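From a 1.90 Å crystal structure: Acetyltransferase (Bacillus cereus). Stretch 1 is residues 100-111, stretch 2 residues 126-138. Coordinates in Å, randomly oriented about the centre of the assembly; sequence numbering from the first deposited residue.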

# COMPACT_ATOMS: atom_id res chain seq x y z
N ILE A 100 4.56 -9.98 -8.99
CA ILE A 100 5.06 -9.57 -7.68
C ILE A 100 5.24 -8.06 -7.71
O ILE A 100 5.85 -7.53 -8.64
N LEU A 101 4.69 -7.38 -6.71
CA LEU A 101 4.81 -5.92 -6.63
C LEU A 101 5.45 -5.55 -5.31
O LEU A 101 5.25 -6.22 -4.30
N LEU A 102 6.24 -4.48 -5.33
CA LEU A 102 6.91 -3.98 -4.13
C LEU A 102 7.43 -2.58 -4.43
O LEU A 102 7.59 -2.19 -5.59
N ASP A 103 7.67 -1.79 -3.39
CA ASP A 103 8.22 -0.47 -3.59
C ASP A 103 9.38 -0.36 -2.63
O ASP A 103 9.45 -1.10 -1.64
N SER A 104 10.30 0.55 -2.92
CA SER A 104 11.47 0.73 -2.09
C SER A 104 11.92 2.19 -2.17
O SER A 104 12.08 2.73 -3.26
N PHE A 105 12.11 2.81 -1.01
CA PHE A 105 12.57 4.19 -0.96
C PHE A 105 14.06 4.19 -1.30
O PHE A 105 14.72 3.15 -1.21
N SER A 106 14.57 5.34 -1.70
CA SER A 106 15.97 5.49 -2.05
C SER A 106 16.89 5.05 -0.91
O SER A 106 18.00 4.57 -1.14
N PHE A 107 16.43 5.21 0.33
CA PHE A 107 17.26 4.83 1.47
C PHE A 107 17.07 3.37 1.90
O PHE A 107 17.53 2.96 2.97
N GLN A 108 16.38 2.59 1.07
CA GLN A 108 16.12 1.18 1.34
C GLN A 108 16.70 0.25 0.28
O GLN A 108 16.14 -0.81 -0.01
N ALA A 109 17.81 0.65 -0.32
CA ALA A 109 18.47 -0.17 -1.34
C ALA A 109 17.62 -0.68 -2.51
O ALA A 109 17.46 -1.90 -2.69
N PRO A 110 17.06 0.23 -3.34
CA PRO A 110 16.24 -0.20 -4.48
C PRO A 110 17.04 -0.95 -5.56
O PRO A 110 16.47 -1.69 -6.36
N GLU A 111 18.36 -0.75 -5.59
CA GLU A 111 19.19 -1.43 -6.57
C GLU A 111 19.26 -2.92 -6.22
O GLU A 111 19.64 -3.74 -7.05
N ASP A 126 11.41 13.12 -4.80
CA ASP A 126 11.37 13.95 -3.59
C ASP A 126 10.25 13.61 -2.60
O ASP A 126 9.38 14.44 -2.30
N HIS A 127 10.27 12.38 -2.10
CA HIS A 127 9.30 11.92 -1.12
C HIS A 127 9.86 10.71 -0.41
O HIS A 127 10.18 9.71 -1.05
N PRO A 128 10.06 10.80 0.91
CA PRO A 128 9.78 12.03 1.67
C PRO A 128 10.78 13.07 1.18
O PRO A 128 11.70 12.73 0.42
N LYS A 129 10.62 14.33 1.58
CA LYS A 129 11.51 15.38 1.13
C LYS A 129 12.96 14.99 1.30
O LYS A 129 13.40 14.63 2.40
N GLY A 130 13.71 15.05 0.20
CA GLY A 130 15.12 14.70 0.23
C GLY A 130 15.41 13.26 -0.16
O GLY A 130 16.56 12.82 -0.14
N HIS A 131 14.36 12.53 -0.52
CA HIS A 131 14.49 11.14 -0.91
C HIS A 131 13.49 10.83 -2.03
O HIS A 131 12.82 11.73 -2.54
N SER A 132 13.39 9.56 -2.42
CA SER A 132 12.44 9.17 -3.46
C SER A 132 11.92 7.75 -3.21
O SER A 132 12.49 6.99 -2.43
N GLN A 133 10.82 7.41 -3.86
CA GLN A 133 10.22 6.10 -3.69
C GLN A 133 10.12 5.42 -5.05
O GLN A 133 9.56 5.98 -6.00
N HIS A 134 10.67 4.22 -5.15
CA HIS A 134 10.65 3.48 -6.40
C HIS A 134 9.75 2.25 -6.37
O HIS A 134 9.85 1.41 -5.49
N PHE A 135 8.87 2.18 -7.36
CA PHE A 135 7.90 1.09 -7.49
C PHE A 135 8.35 0.05 -8.49
O PHE A 135 8.58 0.35 -9.67
N PHE A 136 8.48 -1.18 -8.01
CA PHE A 136 8.95 -2.30 -8.82
C PHE A 136 7.91 -3.38 -9.10
O PHE A 136 6.92 -3.52 -8.40
N GLU A 137 8.18 -4.15 -10.15
CA GLU A 137 7.33 -5.26 -10.54
C GLU A 137 8.20 -6.32 -11.20
O GLU A 137 9.26 -6.04 -11.74
N LYS A 138 7.72 -7.56 -11.11
CA LYS A 138 8.37 -8.70 -11.71
C LYS A 138 7.24 -9.64 -12.09
O LYS A 138 6.40 -9.99 -11.25

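The most unusual feature of this contact lies where the antiparallel ladder ends: the side chain of Ser106 takes over a role that the backbone plays elsewhere in the sheet. Ser106 N donates to Ser132 O at 2.8 Å, but the return bond runs from Ser132 N to Ser106 OG, 3.0 Å. A short hydroxyl side chain suits this place, because with chi1 in p it reaches the backbone N of Ser132, just before the partner strand.

Before that point, Ile100, Leu102 and Ser104 form backbone-bonded pairs with Lys138, Phe136 and His134, and their side chains share one face. Phe136 (chi1 m) is the centre of this face and has the largest area covered by the other stretch. Phe136 CB meets Leu102 CD1 at 3.8 Å, the p,p rotamer of Leu102 bringing the end of that side chain nearer. Farther out, Phe136 CE1 lies 3.8 Å from Pro110 CB, so the flat ring packs against both Leu102 and Pro110. Small Ser104 stands between the larger groups, its CB 4.4 Å from Phe136 CE1. His134, also m, adds a weak hydrogen bond from ND1 to Ser104 O, 3.4 Å, beside the stronger one from its own backbone N to the same oxygen, 2.8 Å. Lys138 extends its end away from the partner strand, and its amine is satisfied elsewhere in the structure.

The other face carries Leu101, Asp103 and Phe105 opposite Glu137, Phe135 and Gln133. Leu101 CD2 touches Glu137 CB at 3.8 Å. Asp103 (p) uses both parts of its side chain: CB sits over the face of the Phe135 ring, 4.0 Å from its centroid, while OD2 accepts a hydrogen bond from Gln133 NE2 at 3.0 Å. The extended t,t chain of Gln133 serves the diagonal well, since its amide reaches Asp103 while its CG covers a face of the Phe105 ring, 4.1 Å from the centroid. Phe105 (m) thus gains an aliphatic cover, and its CE1 packs 3.6 Å from Pro128 CD. The edge of the same ring is directed toward the face of His127, with centroids 5.8 Å apart.

Further along stretch 1, Phe107 (p) points toward stretch 2 and presents its edge to the face of His131 (m), the planes being nearly perpendicular at 89°. Phe107 CE2 also meets Pro128 CD at 4.1 Å. Pro128, preceded by a cis peptide bond, therefore offers one compact apolar carbon to two phenylalanines.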

# COMPACT_ATOMS: atom_id res chain seq x y z
CB ILE A 100 6.42 -10.20 -7.35
CG1 ILE A 100 6.34 -11.72 -7.45
CG2 ILE A 100 6.83 -9.80 -5.93
CD1 ILE A 100 7.64 -12.42 -7.14
CB LEU A 101 3.44 -5.25 -6.70
CG LEU A 101 2.62 -5.40 -7.98
CD1 LEU A 101 1.22 -4.87 -7.74
CD2 LEU A 101 3.30 -4.64 -9.10
CB LEU A 102 8.07 -4.90 -3.74
CG LEU A 102 9.26 -4.99 -4.70
CD1 LEU A 102 10.19 -3.81 -4.48
CD2 LEU A 102 10.03 -6.27 -4.44
CB ASP A 103 7.20 0.64 -3.34
CG ASP A 103 6.71 0.68 -1.91
OD1 ASP A 103 5.61 0.14 -1.65
OD2 ASP A 103 7.43 1.25 -1.05
CB SER A 104 12.58 -0.20 -2.58
OG SER A 104 13.70 -0.19 -1.71
CB PHE A 105 12.35 4.77 0.43
CG PHE A 105 10.93 5.17 0.70
CD1 PHE A 105 10.44 6.38 0.23
CD2 PHE A 105 10.07 4.33 1.39
CE1 PHE A 105 9.11 6.76 0.45
CE2 PHE A 105 8.74 4.70 1.62
CZ PHE A 105 8.26 5.92 1.14
CB SER A 106 16.26 6.94 -2.44
OG SER A 106 15.68 7.84 -1.51
CB PHE A 107 16.99 5.78 2.65
CG PHE A 107 15.54 5.88 3.02
CD1 PHE A 107 14.93 4.90 3.79
CD2 PHE A 107 14.77 6.95 2.58
CE1 PHE A 107 13.58 4.98 4.12
CE2 PHE A 107 13.42 7.04 2.89
CZ PHE A 107 12.82 6.05 3.67
CB GLN A 108 14.62 0.92 1.42
CG GLN A 108 13.87 1.75 2.43
CD GLN A 108 12.41 1.35 2.50
OE1 GLN A 108 11.73 1.22 1.47
NE2 GLN A 108 11.90 1.16 3.72
CB ALA A 109 19.16 -1.35 -0.66
CB PRO A 110 15.63 1.10 -4.99
CG PRO A 110 16.63 2.13 -4.56
CD PRO A 110 17.00 1.69 -3.17
CB GLU A 111 20.60 -0.82 -6.63
CG GLU A 111 21.44 -0.90 -5.37
CD GLU A 111 20.85 -0.13 -4.20
OE1 GLU A 111 20.40 1.02 -4.39
OE2 GLU A 111 20.85 -0.67 -3.07
CB ASP A 126 11.26 15.43 -3.97
CG ASP A 126 11.96 16.32 -2.97
OD1 ASP A 126 12.53 15.80 -1.99
OD2 ASP A 126 11.96 17.56 -3.18
CB HIS A 127 7.97 11.53 -1.76
CG HIS A 127 7.05 10.84 -0.81
ND1 HIS A 127 6.56 9.57 -1.03
CD2 HIS A 127 6.55 11.22 0.39
CE1 HIS A 127 5.82 9.19 -0.00
NE2 HIS A 127 5.80 10.18 0.87
CB PRO A 128 10.03 11.61 3.12
CG PRO A 128 11.06 10.51 3.00
CD PRO A 128 10.58 9.73 1.79
CB LYS A 129 11.23 16.68 1.89
CG LYS A 129 11.99 17.88 1.32
CD LYS A 129 11.59 19.21 1.96
CE LYS A 129 12.11 19.34 3.40
NZ LYS A 129 13.60 19.39 3.44
CB HIS A 131 14.20 10.24 0.30
CG HIS A 131 14.99 10.60 1.53
ND1 HIS A 131 14.60 11.59 2.41
CD2 HIS A 131 16.16 10.12 2.01
CE1 HIS A 131 15.49 11.70 3.37
NE2 HIS A 131 16.45 10.82 3.15
CB SER A 132 13.08 9.28 -4.85
OG SER A 132 14.28 8.54 -4.95
CB GLN A 133 8.84 6.25 -3.04
CG GLN A 133 8.10 4.95 -2.82
CD GLN A 133 6.79 5.13 -2.07
OE1 GLN A 133 6.19 6.20 -2.07
NE2 GLN A 133 6.33 4.05 -1.45
CB HIS A 134 12.08 3.09 -6.76
CG HIS A 134 13.01 4.26 -6.74
ND1 HIS A 134 13.55 4.76 -5.57
CD2 HIS A 134 13.41 5.09 -7.73
CE1 HIS A 134 14.25 5.85 -5.85
NE2 HIS A 134 14.18 6.07 -7.15
CB PHE A 135 6.55 1.68 -7.85
CG PHE A 135 5.99 2.57 -6.78
CD1 PHE A 135 4.94 2.13 -5.97
CD2 PHE A 135 6.56 3.82 -6.52
CE1 PHE A 135 4.47 2.92 -4.90
CE2 PHE A 135 6.10 4.62 -5.46
CZ PHE A 135 5.06 4.17 -4.65
CB PHE A 136 10.16 -2.97 -8.17
CG PHE A 136 11.40 -2.11 -8.11
CD1 PHE A 136 11.62 -1.26 -7.02
CD2 PHE A 136 12.34 -2.14 -9.14
CE1 PHE A 136 12.78 -0.47 -6.95
CE2 PHE A 136 13.49 -1.36 -9.09
CZ PHE A 136 13.71 -0.52 -7.99
CB GLU A 137 6.24 -4.83 -11.53
CG GLU A 137 6.75 -4.52 -12.93
CD GLU A 137 5.75 -4.90 -14.01
OE1 GLU A 137 4.54 -4.66 -13.81
OE2 GLU A 137 6.17 -5.43 -15.06
CB LYS A 138 9.32 -9.40 -10.73
CG LYS A 138 9.82 -10.72 -11.27
CD LYS A 138 10.71 -11.46 -10.30
CE LYS A 138 12.13 -10.92 -10.33
NZ LYS A 138 13.03 -11.79 -9.50